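Long-range contact in response regulator aspartate phosphatase I (Bacillus subtilis subsp. subtilis, PDB 4I1A), which dephosphorylates the sporulation phosphotransferase Spo0F and activates excision and transfer of the mobile element ICEBs1 by bringing about inactivation of its repressor ImmR: residues Y200-L211 against S226-L237. Residues are numbered along the deposited sequence; the frame is centred on the assembly and turned at random.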
loop_
_atom_site.group_PDB
_atom_site.type_symbol
_atom_site.label_atom_id
_atom_site.label_comp_id
_atom_site.label_asym_id
_atom_site.label_seq_id
_atom_site.Cartn_x
_atom_site.Cartn_y
_atom_site.Cartn_z
ATOM N N TYR A 200 0.043 12.795 -1.511
ATOM C CA TYR A 200 0.213 11.952 -2.689
ATOM C C TYR A 200 1.172 12.520 -3.723
ATOM O O TYR A 200 1.836 11.772 -4.442
ATOM C CB TYR A 200 -1.148 11.606 -3.313
ATOM C CG TYR A 200 -1.952 10.632 -2.463
ATOM C CD1 TYR A 200 -1.680 9.269 -2.491
ATOM C CD2 TYR A 200 -2.975 11.078 -1.631
ATOM C CE1 TYR A 200 -2.403 8.376 -1.715
ATOM C CE2 TYR A 200 -3.705 10.192 -0.849
ATOM C CZ TYR A 200 -3.421 8.841 -0.898
ATOM O OH TYR A 200 -4.150 7.948 -0.129
ATOM N N GLU A 201 1.257 13.839 -3.787
ATOM C CA GLU A 201 2.184 14.490 -4.701
ATOM C C GLU A 201 3.633 14.228 -4.275
ATOM O O GLU A 201 4.511 13.984 -5.106
ATOM C CB GLU A 201 1.898 15.992 -4.733
ATOM C CG GLU A 201 2.041 16.629 -6.099
ATOM C CD GLU A 201 1.079 17.783 -6.287
ATOM O OE1 GLU A 201 -0.109 17.620 -5.922
ATOM O OE2 GLU A 201 1.508 18.850 -6.785
ATOM N N ARG A 202 3.879 14.279 -2.970
ATOM C CA ARG A 202 5.225 14.078 -2.448
ATOM C C ARG A 202 5.635 12.613 -2.543
ATOM O O ARG A 202 6.804 12.294 -2.814
ATOM C CB ARG A 202 5.323 14.591 -1.010
ATOM C CG ARG A 202 5.208 16.105 -0.896
ATOM C CD ARG A 202 5.244 16.547 0.559
ATOM N NE ARG A 202 5.072 17.988 0.720
ATOM C CZ ARG A 202 6.079 18.852 0.821
ATOM N NH1 ARG A 202 7.336 18.418 0.769
ATOM N NH2 ARG A 202 5.834 20.150 0.979
ATOM N N ALA A 203 4.655 11.737 -2.333
ATOM C CA ALA A 203 4.846 10.297 -2.455
ATOM C C ALA A 203 5.140 9.895 -3.907
ATOM O O ALA A 203 5.964 9.016 -4.162
ATOM C CB ALA A 203 3.637 9.556 -1.921
ATOM N N LEU A 204 4.480 10.548 -4.857
ATOM C CA LEU A 204 4.791 10.333 -6.265
ATOM C C LEU A 204 6.247 10.704 -6.597
ATOM O O LEU A 204 6.914 10.005 -7.367
ATOM C CB LEU A 204 3.819 11.112 -7.161
ATOM C CG LEU A 204 4.126 11.011 -8.660
ATOM C CD1 LEU A 204 3.825 9.606 -9.194
ATOM C CD2 LEU A 204 3.393 12.080 -9.457
ATOM N N GLU A 205 6.743 11.799 -6.020
ATOM C CA GLU A 205 8.132 12.194 -6.255
ATOM C C GLU A 205 9.068 11.102 -5.761
ATOM O O GLU A 205 10.040 10.766 -6.435
ATOM C CB GLU A 205 8.471 13.527 -5.579
ATOM C CG GLU A 205 7.734 14.745 -6.122
ATOM C CD GLU A 205 7.704 15.901 -5.120
ATOM O OE1 GLU A 205 8.597 15.959 -4.240
ATOM O OE2 GLU A 205 6.780 16.742 -5.199
ATOM N N GLN A 206 8.776 10.550 -4.585
ATOM C CA GLN A 206 9.584 9.457 -4.050
ATOM C C GLN A 206 9.585 8.249 -4.981
ATOM O O GLN A 206 10.647 7.749 -5.359
ATOM C CB GLN A 206 9.092 9.035 -2.671
ATOM C CG GLN A 206 9.500 9.979 -1.556
ATOM C CD GLN A 206 10.998 10.210 -1.500
ATOM O OE1 GLN A 206 11.791 9.267 -1.520
ATOM N NE2 GLN A 206 11.393 11.474 -1.439
ATOM N N PHE A 207 8.390 7.785 -5.343
ATOM C CA PHE A 207 8.242 6.613 -6.200
ATOM C C PHE A 207 8.886 6.835 -7.568
ATOM O O PHE A 207 9.413 5.893 -8.158
ATOM C CB PHE A 207 6.763 6.222 -6.360
ATOM C CG PHE A 207 6.155 5.580 -5.129
ATOM C CD1 PHE A 207 6.771 4.500 -4.509
ATOM C CD2 PHE A 207 4.961 6.052 -4.599
ATOM C CE1 PHE A 207 6.208 3.906 -3.385
ATOM C CE2 PHE A 207 4.395 5.465 -3.469
ATOM C CZ PHE A 207 5.018 4.390 -2.865
ATOM N N LEU A 208 8.846 8.067 -8.073
ATOM C CA LEU A 208 9.509 8.373 -9.350
ATOM C C LEU A 208 11.018 8.183 -9.247
ATOM O O LEU A 208 11.658 7.716 -10.190
ATOM C CB LEU A 208 9.177 9.783 -9.849
ATOM C CG LEU A 208 7.759 9.928 -10.426
ATOM C CD1 LEU A 208 7.412 11.392 -10.662
ATOM C CD2 LEU A 208 7.596 9.126 -11.716
ATOM N N LYS A 209 11.584 8.534 -8.099
ATOM C CA LYS A 209 13.004 8.312 -7.881
ATOM C C LYS A 209 13.267 6.818 -7.828
ATOM O O LYS A 209 14.240 6.330 -8.388
ATOM C CB LYS A 209 13.491 8.994 -6.597
ATOM C CG LYS A 209 13.614 10.506 -6.715
ATOM C CD LYS A 209 14.520 11.088 -5.626
ATOM C CE LYS A 209 13.918 10.929 -4.237
ATOM N NZ LYS A 209 14.927 11.146 -3.154
ATOM N N SER A 210 12.381 6.089 -7.167
ATOM C CA SER A 210 12.531 4.647 -7.043
ATOM C C SER A 210 12.583 3.966 -8.405
ATOM O O SER A 210 13.398 3.071 -8.626
ATOM C CB SER A 210 11.398 4.079 -6.190
ATOM O OG SER A 210 11.420 4.668 -4.899
ATOM N N LEU A 211 11.721 4.414 -9.315
ATOM C CA LEU A 211 11.658 3.882 -10.674
ATOM C C LEU A 211 12.968 4.086 -11.419
ATOM O O LEU A 211 13.425 3.196 -12.133
ATOM C CB LEU A 211 10.516 4.537 -11.458
ATOM C CG LEU A 211 10.342 4.042 -12.899
ATOM C CD1 LEU A 211 10.128 2.535 -12.913
ATOM C CD2 LEU A 211 9.193 4.754 -13.606
ATOM N N SER A 226 7.569 0.007 -8.413
ATOM C CA SER A 226 7.533 1.453 -8.601
ATOM C C SER A 226 6.392 1.863 -9.530
ATOM O O SER A 226 5.614 2.757 -9.204
ATOM C CB SER A 226 8.858 1.962 -9.160
ATOM O OG SER A 226 9.924 1.666 -8.287
ATOM N N HIS A 227 6.304 1.221 -10.690
ATOM C CA HIS A 227 5.206 1.490 -11.622
ATOM C C HIS A 227 3.847 1.398 -10.940
ATOM O O HIS A 227 3.019 2.299 -11.060
ATOM C CB HIS A 227 5.247 0.524 -12.807
ATOM C CG HIS A 227 6.246 0.894 -13.860
ATOM N ND1 HIS A 227 6.406 2.188 -14.311
ATOM C CD2 HIS A 227 7.127 0.142 -14.555
ATOM C CE1 HIS A 227 7.347 2.216 -15.232
ATOM N NE2 HIS A 227 7.804 0.983 -15.404
ATOM N N MET A 228 3.628 0.307 -10.212
ATOM C CA MET A 228 2.364 0.091 -9.520
ATOM C C MET A 228 2.070 1.233 -8.547
ATOM O O MET A 228 0.977 1.804 -8.542
ATOM C CB MET A 228 2.387 -1.253 -8.780
ATOM C CG MET A 228 1.062 -1.630 -8.097
ATOM S SD MET A 228 1.206 -3.072 -7.007
ATOM C CE MET A 228 2.239 -2.436 -5.699
ATOM N N ASN A 229 3.053 1.570 -7.725
ATOM C CA ASN A 229 2.859 2.600 -6.714
ATOM C C ASN A 229 2.705 3.991 -7.324
ATOM O O ASN A 229 1.930 4.810 -6.829
ATOM C CB ASN A 229 4.001 2.560 -5.716
ATOM C CG ASN A 229 3.871 1.417 -4.749
ATOM O OD1 ASN A 229 2.797 1.190 -4.195
ATOM N ND2 ASN A 229 4.962 0.683 -4.539
ATOM N N ILE A 230 3.434 4.240 -8.410
ATOM C CA ILE A 230 3.253 5.450 -9.197
ATOM C C ILE A 230 1.823 5.547 -9.707
ATOM O O ILE A 230 1.174 6.582 -9.546
ATOM C CB ILE A 230 4.261 5.529 -10.363
ATOM C CG1 ILE A 230 5.653 5.884 -9.818
ATOM C CG2 ILE A 230 3.848 6.589 -11.353
ATOM C CD1 ILE A 230 6.771 5.709 -10.832
ATOM N N GLY A 231 1.334 4.460 -10.304
ATOM C CA GLY A 231 -0.033 4.393 -10.790
ATOM C C GLY A 231 -1.043 4.637 -9.680
ATOM O O GLY A 231 -2.050 5.311 -9.887
ATOM N N ILE A 232 -0.773 4.098 -8.493
ATOM C CA ILE A 232 -1.656 4.324 -7.346
ATOM C C ILE A 232 -1.721 5.802 -6.924
ATOM O O ILE A 232 -2.804 6.323 -6.664
ATOM C CB ILE A 232 -1.262 3.438 -6.141
ATOM C CG1 ILE A 232 -1.590 1.977 -6.449
ATOM C CG2 ILE A 232 -1.945 3.910 -4.848
ATOM C CD1 ILE A 232 -1.271 1.037 -5.313
ATOM N N CYS A 233 -0.572 6.478 -6.862
ATOM C CA CYS A 233 -0.567 7.916 -6.558
ATOM C C CYS A 233 -1.326 8.721 -7.618
ATOM O O CYS A 233 -2.127 9.600 -7.289
ATOM C CB CYS A 233 0.856 8.456 -6.412
ATOM S SG CYS A 233 1.769 7.730 -5.047
ATOM N N TYR A 234 -1.077 8.403 -8.884
ATOM C CA TYR A 234 -1.734 9.083 -9.992
ATOM C C TYR A 234 -3.250 8.953 -9.922
ATOM O O TYR A 234 -3.969 9.919 -10.171
ATOM C CB TYR A 234 -1.209 8.551 -11.320
ATOM C CG TYR A 234 0.035 9.266 -11.832
ATOM C CD1 TYR A 234 0.171 10.646 -11.719
ATOM C CD2 TYR A 234 1.060 8.558 -12.446
ATOM C CE1 TYR A 234 1.295 11.299 -12.195
ATOM C CE2 TYR A 234 2.186 9.202 -12.924
ATOM C CZ TYR A 234 2.300 10.571 -12.797
ATOM O OH TYR A 234 3.417 11.215 -13.284
ATOM N N ASP A 235 -3.727 7.762 -9.560
ATOM C CA ASP A 235 -5.156 7.508 -9.374
ATOM C C ASP A 235 -5.716 8.438 -8.301
ATOM O O ASP A 235 -6.786 9.026 -8.466
ATOM C CB ASP A 235 -5.393 6.026 -8.991
ATOM C CG ASP A 235 -6.833 5.736 -8.577
ATOM O OD1 ASP A 235 -7.763 6.253 -9.224
ATOM O OD2 ASP A 235 -7.042 4.995 -7.594
ATOM N N GLU A 236 -4.982 8.561 -7.201
ATOM C CA GLU A 236 -5.343 9.478 -6.127
ATOM C C GLU A 236 -5.316 10.932 -6.579
ATOM O O GLU A 236 -6.122 11.743 -6.131
ATOM C CB GLU A 236 -4.393 9.302 -4.936
ATOM C CG GLU A 236 -4.553 7.976 -4.228
ATOM C CD GLU A 236 -5.898 7.856 -3.536
ATOM O OE1 GLU A 236 -6.426 8.898 -3.081
ATOM O OE2 GLU A 236 -6.426 6.724 -3.451
ATOM N N LEU A 237 -4.380 11.263 -7.459
ATOM C CA LEU A 237 -4.264 12.626 -7.949
ATOM C C LEU A 237 -5.221 12.853 -9.108
ATOM O O LEU A 237 -5.261 13.932 -9.696
ATOM C CB LEU A 237 -2.825 12.916 -8.370
ATOM C CG LEU A 237 -1.819 12.979 -7.222
ATOM C CD1 LEU A 237 -0.396 13.036 -7.765
ATOM C CD2 LEU A 237 -2.115 14.182 -6.305
#
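Two successive predicted tetratricopeptide repeats meet here: segment 200-211, in predicted TPR 3, packs through F207, L204 and Y200 against segment 226-237, in predicted TPR 4. The helices run antiparallel; the axes of segments 200-211 and 226-236 come within 8.9 Å, crossing at -159°. No hydrogen bond joins the segments; the contact rests on knobs-into-holes packing and CH-pi contacts. I230 is one knob, set among L204, F207, L208 and L211: its CG1 branch meets F207 CB at 3.6 Å, its CG2 faces L204 CD1, and its CD1 end reaches L208 and L211. One turn on, C233 fills the hole formed by Y200, A203, L204 and F207. Its SG lies at the edge of the F207 ring, 3.6 Å from F207 CD2, while N229 CB sits over the centre of one face of that ring, 3.4 Å from the centroid. The N229 amide stacks almost flat with the same ring, the planes 17° apart.

L204, with CG anti to its own N (chi1 176°), sends its two methyls to the Y234 ring: CD1 lies above the face, 4.1 Å from the centroid, and CD2 touches Y234 CE1 at 3.5 Å. L211 does much the same to H227, placing CD1 over the imidazole face, while H227 ND1 is hydrogen-bonded to H246 of helix 240-257. At the far end E236 folds along Y200; with CG anti to its carbonyl carbon, that atom lies over the ring face toward the rim, 3.6 Å from the centroid, and a bend at chi2 then turns the carboxylate along the ring. F207 also touches A191 of helix 180-196, and I230 touches H246, so this layer continues into the helices before and after it, the antiparallel repeat-to-repeat packing of a TPR superhelix.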